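Local structure of surface glycan binding protein B (Bacteroides ovatus, 6E57) at residues A[75-86]-A[92-100]. The protein binds mixed-linkage beta-glucan, probably at the cell surface, and so helps a gut Bacteroides use this cereal polysaccharide. Sequence-based numbering, arbitrary orientation.
Sequences TTVTWFIDGQEV and SDKEINRSL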
ATOM      1  N   THR A  75     -25.149  35.130  -4.987  1.00 74.29           N
ATOM      2  CA  THR A  75     -24.098  34.153  -4.661  1.00 72.66           C
ATOM      3  C   THR A  75     -23.114  34.024  -5.828  1.00 69.85           C
ATOM      4  O   THR A  75     -23.516  34.021  -6.990  1.00 68.25           O
ATOM      5  CB  THR A  75     -24.685  32.779  -4.309  1.00 72.96           C
ATOM      6  OG1 THR A  75     -25.541  32.358  -5.374  1.00 71.86           O
ATOM      7  CG2 THR A  75     -25.452  32.788  -3.005  1.00 74.55           C
ATOM      8  N   THR A  76     -21.823  33.923  -5.484  1.00 69.42           N
ATOM      9  CA  THR A  76     -20.747  33.563  -6.409  1.00 67.40           C
ATOM     10  C   THR A  76     -20.102  32.259  -5.923  1.00 65.44           C
ATOM     11  O   THR A  76     -19.843  32.101  -4.726  1.00 64.89           O
ATOM     12  CB  THR A  76     -19.711  34.688  -6.524  1.00 67.57           C
ATOM     13  OG1 THR A  76     -20.387  35.870  -6.953  1.00 70.08           O
ATOM     14  CG2 THR A  76     -18.590  34.367  -7.489  1.00 65.83           C
ATOM     15  N   VAL A  77     -19.848  31.332  -6.854  1.00 64.65           N
ATOM     16  CA  VAL A  77     -19.249  30.044  -6.525  1.00 63.62           C
ATOM     17  C   VAL A  77     -17.924  29.905  -7.287  1.00 62.00           C
ATOM     18  O   VAL A  77     -17.839  30.216  -8.478  1.00 61.21           O
ATOM     19  CB  VAL A  77     -20.216  28.874  -6.804  1.00 63.97           C
ATOM     20  CG1 VAL A  77     -21.659  29.246  -6.495  1.00 65.34           C
ATOM     21  CG2 VAL A  77     -20.108  28.349  -8.224  1.00 63.79           C
ATOM     22  N   THR A  78     -16.892  29.443  -6.571  1.00 61.06           N
ATOM     23  CA  THR A  78     -15.564  29.204  -7.122  1.00 61.27           C
ATOM     24  C   THR A  78     -15.256  27.703  -7.047  1.00 59.83           C
ATOM     25  O   THR A  78     -15.614  27.031  -6.078  1.00 62.66           O
ATOM     26  CB  THR A  78     -14.507  30.036  -6.385  1.00 61.29           C
ATOM     27  OG1 THR A  78     -14.961  31.386  -6.326  1.00 62.64           O
ATOM     28  CG2 THR A  78     -13.156  30.001  -7.062  1.00 61.97           C
ATOM     29  N   TRP A  79     -14.587  27.192  -8.083  1.00 57.82           N
ATOM     30  CA  TRP A  79     -14.224  25.788  -8.174  1.00 56.87           C
ATOM     31  C   TRP A  79     -12.700  25.647  -8.058  1.00 55.93           C
ATOM     32  O   TRP A  79     -11.952  26.464  -8.600  1.00 53.40           O
ATOM     33  CB  TRP A  79     -14.756  25.179  -9.480  1.00 55.88           C
ATOM     34  CG  TRP A  79     -16.212  25.431  -9.727  1.00 56.51           C
ATOM     35  CD1 TRP A  79     -16.779  26.585 -10.187  1.00 57.52           C
ATOM     36  CD2 TRP A  79     -17.296  24.502  -9.545  1.00 54.39           C
ATOM     37  NE1 TRP A  79     -18.134  26.440 -10.298  1.00 58.08           N
ATOM     38  CE2 TRP A  79     -18.482  25.173  -9.912  1.00 56.23           C
ATOM     39  CE3 TRP A  79     -17.382  23.177  -9.108  1.00 53.05           C
ATOM     40  CZ2 TRP A  79     -19.733  24.563  -9.853  1.00 55.67           C
ATOM     41  CZ3 TRP A  79     -18.619  22.573  -9.052  1.00 54.61           C
ATOM     42  CH2 TRP A  79     -19.778  23.259  -9.418  1.00 55.56           C
ATOM     43  N   PHE A  80     -12.261  24.602  -7.345  1.00 55.79           N
ATOM     44  CA  PHE A  80     -10.849  24.305  -7.145  1.00 54.26           C
ATOM     45  C   PHE A  80     -10.580  22.826  -7.456  1.00 53.60           C
ATOM     46  O   PHE A  80     -11.195  21.948  -6.857  1.00 52.94           O
ATOM     47  CB  PHE A  80     -10.429  24.632  -5.710  1.00 54.29           C
ATOM     48  CG  PHE A  80     -10.542  26.083  -5.319  1.00 55.44           C
ATOM     49  CD1 PHE A  80     -11.765  26.628  -4.957  1.00 57.04           C
ATOM     50  CD2 PHE A  80      -9.422  26.900  -5.285  1.00 56.04           C
ATOM     51  CE1 PHE A  80     -11.866  27.961  -4.585  1.00 57.66           C
ATOM     52  CE2 PHE A  80      -9.526  28.232  -4.914  1.00 57.47           C
ATOM     53  CZ  PHE A  80     -10.747  28.761  -4.566  1.00 57.10           C
ATOM     54  N   ILE A  81      -9.657  22.578  -8.394  1.00 54.15           N
ATOM     55  CA  ILE A  81      -9.135  21.237  -8.692  1.00 53.17           C
ATOM     56  C   ILE A  81      -7.725  21.131  -8.091  1.00 54.52           C
ATOM     57  O   ILE A  81      -6.824  21.882  -8.478  1.00 53.99           O
ATOM     58  CB  ILE A  81      -9.137  20.958 -10.212  1.00 51.83           C
ATOM     59  CG1 ILE A  81     -10.534  21.093 -10.830  1.00 52.66           C
ATOM     60  CG2 ILE A  81      -8.522  19.600 -10.513  1.00 50.11           C
ATOM     61  CD1 ILE A  81     -11.499  19.994 -10.443  1.00 52.17           C
ATOM     62  N   ASP A  82      -7.556  20.200  -7.143  1.00 56.01           N
ATOM     63  CA  ASP A  82      -6.311  19.989  -6.388  1.00 55.00           C
ATOM     64  C   ASP A  82      -5.814  21.323  -5.813  1.00 55.77           C
ATOM     65  O   ASP A  82      -4.630  21.642  -5.908  1.00 58.66           O
ATOM     66  CB  ASP A  82      -5.235  19.324  -7.253  1.00 55.25           C
ATOM     67  CG  ASP A  82      -5.516  17.873  -7.611  1.00 55.44           C
ATOM     68  OD1 ASP A  82      -6.377  17.252  -6.951  1.00 54.88           O
ATOM     69  OD2 ASP A  82      -4.863  17.373  -8.549  1.00 57.86           O
ATOM     70  N   GLY A  83      -6.732  22.105  -5.233  1.00 56.22           N
ATOM     71  CA  GLY A  83      -6.382  23.342  -4.535  1.00 57.51           C
ATOM     72  C   GLY A  83      -6.238  24.552  -5.452  1.00 58.24           C
ATOM     73  O   GLY A  83      -6.242  25.677  -4.968  1.00 58.91           O
ATOM     74  N   GLN A  84      -6.106  24.328  -6.767  1.00 59.14           N
ATOM     75  CA  GLN A  84      -5.911  25.394  -7.761  1.00 59.22           C
ATOM     76  C   GLN A  84      -7.277  25.861  -8.283  1.00 58.93           C
ATOM     77  O   GLN A  84      -8.092  25.047  -8.714  1.00 55.46           O
ATOM     78  CB  GLN A  84      -5.029  24.887  -8.907  1.00 58.78           C
ATOM     79  CG  GLN A  84      -4.911  25.845 -10.088  1.00 60.83           C
ATOM     80  CD  GLN A  84      -4.258  27.159  -9.730  1.00 64.42           C
ATOM     81  OE1 GLN A  84      -3.427  27.237  -8.827  1.00 69.48           O
ATOM     82  NE2 GLN A  84      -4.624  28.209 -10.449  1.00 65.25           N
ATOM     83  N   GLU A  85      -7.504  27.181  -8.256  1.00 60.28           N
ATOM     84  CA  GLU A  85      -8.747  27.779  -8.744  1.00 61.08           C
ATOM     85  C   GLU A  85      -8.847  27.559 -10.256  1.00 60.41           C
ATOM     86  O   GLU A  85      -7.845  27.608 -10.968  1.00 59.89           O
ATOM     87  CB  GLU A  85      -8.815  29.268  -8.394  1.00 65.18           C
ATOM     88  CG  GLU A  85     -10.087  29.949  -8.876  1.00 68.53           C
ATOM     89  CD  GLU A  85     -10.318  31.355  -8.343  1.00 72.52           C
ATOM     90  OE1 GLU A  85      -9.492  31.829  -7.534  1.00 75.71           O
ATOM     91  OE2 GLU A  85     -11.328  31.976  -8.737  1.00 75.15           O
ATOM     92  N   VAL A  86     -10.074  27.331 -10.730  1.00 58.52           N
ATOM     93  CA  VAL A  86     -10.324  26.903 -12.093  1.00 59.86           C
ATOM     94  C   VAL A  86     -11.596  27.596 -12.595  1.00 61.58           C
ATOM     95  O   VAL A  86     -12.538  27.810 -11.825  1.00 63.16           O
ATOM     96  CB  VAL A  86     -10.428  25.366 -12.150  1.00 57.19           C
ATOM     97  CG1 VAL A  86     -11.827  24.857 -11.840  1.00 56.37           C
ATOM     98  CG2 VAL A  86      -9.953  24.817 -13.477  1.00 57.77           C
ATOM     99  N   SER A  92     -22.613  30.500 -17.163  1.00 83.69           N
ATOM    100  CA  SER A  92     -22.995  30.505 -15.754  1.00 81.97           C
ATOM    101  C   SER A  92     -21.781  30.126 -14.895  1.00 77.97           C
ATOM    102  O   SER A  92     -20.915  29.375 -15.341  1.00 79.75           O
ATOM    103  CB  SER A  92     -24.155  29.570 -15.513  1.00 83.66           C
ATOM    104  OG  SER A  92     -24.577  29.621 -14.158  1.00 83.88           O
ATOM    105  N   ASP A  93     -21.736  30.644 -13.662  1.00 75.84           N
ATOM    106  CA  ASP A  93     -20.624  30.407 -12.742  1.00 74.61           C
ATOM    107  C   ASP A  93     -20.944  29.249 -11.783  1.00 72.04           C
ATOM    108  O   ASP A  93     -20.078  28.857 -11.017  1.00 71.74           O
ATOM    109  CB  ASP A  93     -20.277  31.662 -11.937  1.00 76.55           C
ATOM    110  CG  ASP A  93     -21.163  31.891 -10.723  1.00 78.52           C
ATOM    111  OD1 ASP A  93     -22.338  32.262 -10.917  1.00 82.16           O
ATOM    112  OD2 ASP A  93     -20.674  31.687  -9.593  1.00 79.16           O
ATOM    113  N   LYS A  94     -22.171  28.713 -11.824  1.00 70.28           N
ATOM    114  CA  LYS A  94     -22.590  27.657 -10.890  1.00 71.29           C
ATOM    115  C   LYS A  94     -22.906  26.357 -11.644  1.00 69.31           C
ATOM    116  O   LYS A  94     -23.610  25.488 -11.127  1.00 68.77           O
ATOM    117  CB  LYS A  94     -23.761  28.138 -10.024  1.00 73.03           C
ATOM    118  CG  LYS A  94     -24.792  29.017 -10.720  1.00 75.96           C
ATOM    119  CD  LYS A  94     -26.041  29.255  -9.893  1.00 78.67           C
ATOM    120  CE  LYS A  94     -25.759  29.783  -8.500  1.00 80.56           C
ATOM    121  NZ  LYS A  94     -24.893  30.987  -8.522  1.00 81.72           N
ATOM    122  N   GLU A  95     -22.355  26.224 -12.855  1.00 66.58           N
ATOM    123  CA  GLU A  95     -22.250  24.949 -13.558  1.00 65.28           C
ATOM    124  C   GLU A  95     -20.806  24.811 -14.051  1.00 61.55           C
ATOM    125  O   GLU A  95     -20.318  25.676 -14.770  1.00 63.71           O
ATOM    126  CB  GLU A  95     -23.243  24.876 -14.723  1.00 67.62           C
ATOM    127  CG  GLU A  95     -23.240  23.538 -15.455  1.00 69.63           C
ATOM    128  CD  GLU A  95     -24.078  23.466 -16.723  1.00 71.41           C
ATOM    129  OE1 GLU A  95     -24.317  24.523 -17.347  1.00 75.01           O
ATOM    130  OE2 GLU A  95     -24.484  22.344 -17.095  1.00 72.54           O
ATOM    131  N   ILE A  96     -20.129  23.732 -13.641  1.00 58.93           N
ATOM    132  CA  ILE A  96     -18.782  23.442 -14.117  1.00 56.47           C
ATOM    133  C   ILE A  96     -18.878  22.494 -15.315  1.00 54.40           C
ATOM    134  O   ILE A  96     -19.715  21.591 -15.342  1.00 52.42           O
ATOM    135  CB  ILE A  96     -17.877  22.870 -13.006  1.00 54.65           C
ATOM    136  CG1 ILE A  96     -16.403  22.915 -13.420  1.00 54.07           C
ATOM    137  CG2 ILE A  96     -18.307  21.468 -12.600  1.00 54.53           C
ATOM    138  CD1 ILE A  96     -15.436  22.535 -12.321  1.00 52.86           C
ATOM    139  N   ASN A  97     -18.017  22.748 -16.302  1.00 54.44           N
ATOM    140  CA  ASN A  97     -17.784  21.872 -17.440  1.00 53.60           C
ATOM    141  C   ASN A  97     -16.272  21.820 -17.685  1.00 53.35           C
ATOM    142  O   ASN A  97     -15.686  22.808 -18.129  1.00 53.84           O
ATOM    143  CB  ASN A  97     -18.535  22.341 -18.690  1.00 54.84           C
ATOM    144  CG  ASN A  97     -18.162  21.552 -19.929  1.00 52.96           C
ATOM    145  OD1 ASN A  97     -18.064  20.329 -19.887  1.00 52.86           O
ATOM    146  ND2 ASN A  97     -17.939  22.243 -21.034  1.00 53.74           N
ATOM    147  N   ARG A  98     -15.653  20.674 -17.382  1.00 52.53           N
ATOM    148  CA  ARG A  98     -14.203  20.547 -17.436  1.00 52.14           C
ATOM    149  C   ARG A  98     -13.805  19.166 -17.973  1.00 51.58           C
ATOM    150  O   ARG A  98     -14.254  18.137 -17.474  1.00 50.28           O
ATOM    151  CB  ARG A  98     -13.600  20.787 -16.050  1.00 51.50           C
ATOM    152  CG  ARG A  98     -12.079  20.800 -16.051  1.00 51.51           C
ATOM    153  CD  ARG A  98     -11.475  21.528 -14.868  1.00 53.03           C
ATOM    154  NE  ARG A  98     -10.124  21.971 -15.175  1.00 53.65           N
ATOM    155  CZ  ARG A  98      -9.832  23.048 -15.899  1.00 55.16           C
ATOM    156  NH1 ARG A  98     -10.804  23.788 -16.409  1.00 56.48           N
ATOM    157  NH2 ARG A  98      -8.572  23.396 -16.087  1.00 54.71           N
ATOM    158  N   SER A  99     -12.952  19.177 -19.003  1.00 53.25           N
ATOM    159  CA  SER A  99     -12.261  18.000 -19.506  1.00 53.87           C
ATOM    160  C   SER A  99     -10.982  17.782 -18.685  1.00 52.46           C
ATOM    161  O   SER A  99     -10.138  18.671 -18.605  1.00 52.91           O
ATOM    162  CB  SER A  99     -11.958  18.156 -20.975  1.00 54.25           C
ATOM    163  OG  SER A  99     -11.627  16.907 -21.562  1.00 56.17           O
ATOM    164  N   LEU A 100     -10.864  16.598 -18.068  1.00 52.39           N
ATOM    165  CA  LEU A 100      -9.728  16.238 -17.221  1.00 52.12           C
ATOM    166  C   LEU A 100      -9.034  15.006 -17.807  1.00 50.11           C
ATOM    167  O   LEU A 100      -9.684  14.135 -18.393  1.00 50.75           O
ATOM    168  CB  LEU A 100     -10.229  15.938 -15.803  1.00 53.70           C
ATOM    169  CG  LEU A 100     -10.861  17.106 -15.044  1.00 56.42           C
ATOM    170  CD1 LEU A 100     -11.609  16.607 -13.816  1.00 56.44           C
ATOM    171  CD2 LEU A 100      -9.815  18.136 -14.644  1.00 57.79           C
TER
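Ile96 sits over one face of the Trp79 indole, its CB 3.7 Å from the centroid of the six-membered ring and only 5° off the ring normal, a CH-pi contact. The branches of the isoleucine spread across the same face: CG2 reaches Trp79 CZ3 at 3.7 Å, while CD1 extends over the inner part of the ring system to Trp79 CE3 at 3.8 Å. With CG anti to its own carbonyl carbon (chi1 -51°), the indole is turned so that its NE1 edge faces the chain at Asp93. There NE1 donates to Asp93 O at 3.2 Å, in the plane of the ring, although the position of that oxygen is less certain. A leucine in place of Trp79 would probably leave Ile96 without its flat aromatic cover. Asp93 also turns its carboxylate back to strand 75-81, where OD2 takes the backbone N-H of Val77 at 2.9 Å in a nearly straight bond, met almost along the C-O axis. The next side chain, Lys94, bends at its last two torsions and brings NZ to Thr75 OG1 in a weak hydrogen bond of 3.5 Å. Toward the other end, Ile81 CG1 lies against the aliphatic CD of Arg98 at 4.2 Å, the two side chains running past each other in opposite directions. The contact joins the two sheets of a beta-sandwich, their strands 75-81 and 95-98 facing each other at 28° with axes 9.0 Å apart. Strand 103-113 pairs beside 75-81, its Ile109 touching Trp79; in the opposing sheet strand 63-70 flanks 95-98, supplying Leu67 against Trp79 and Ile65 against Ile96.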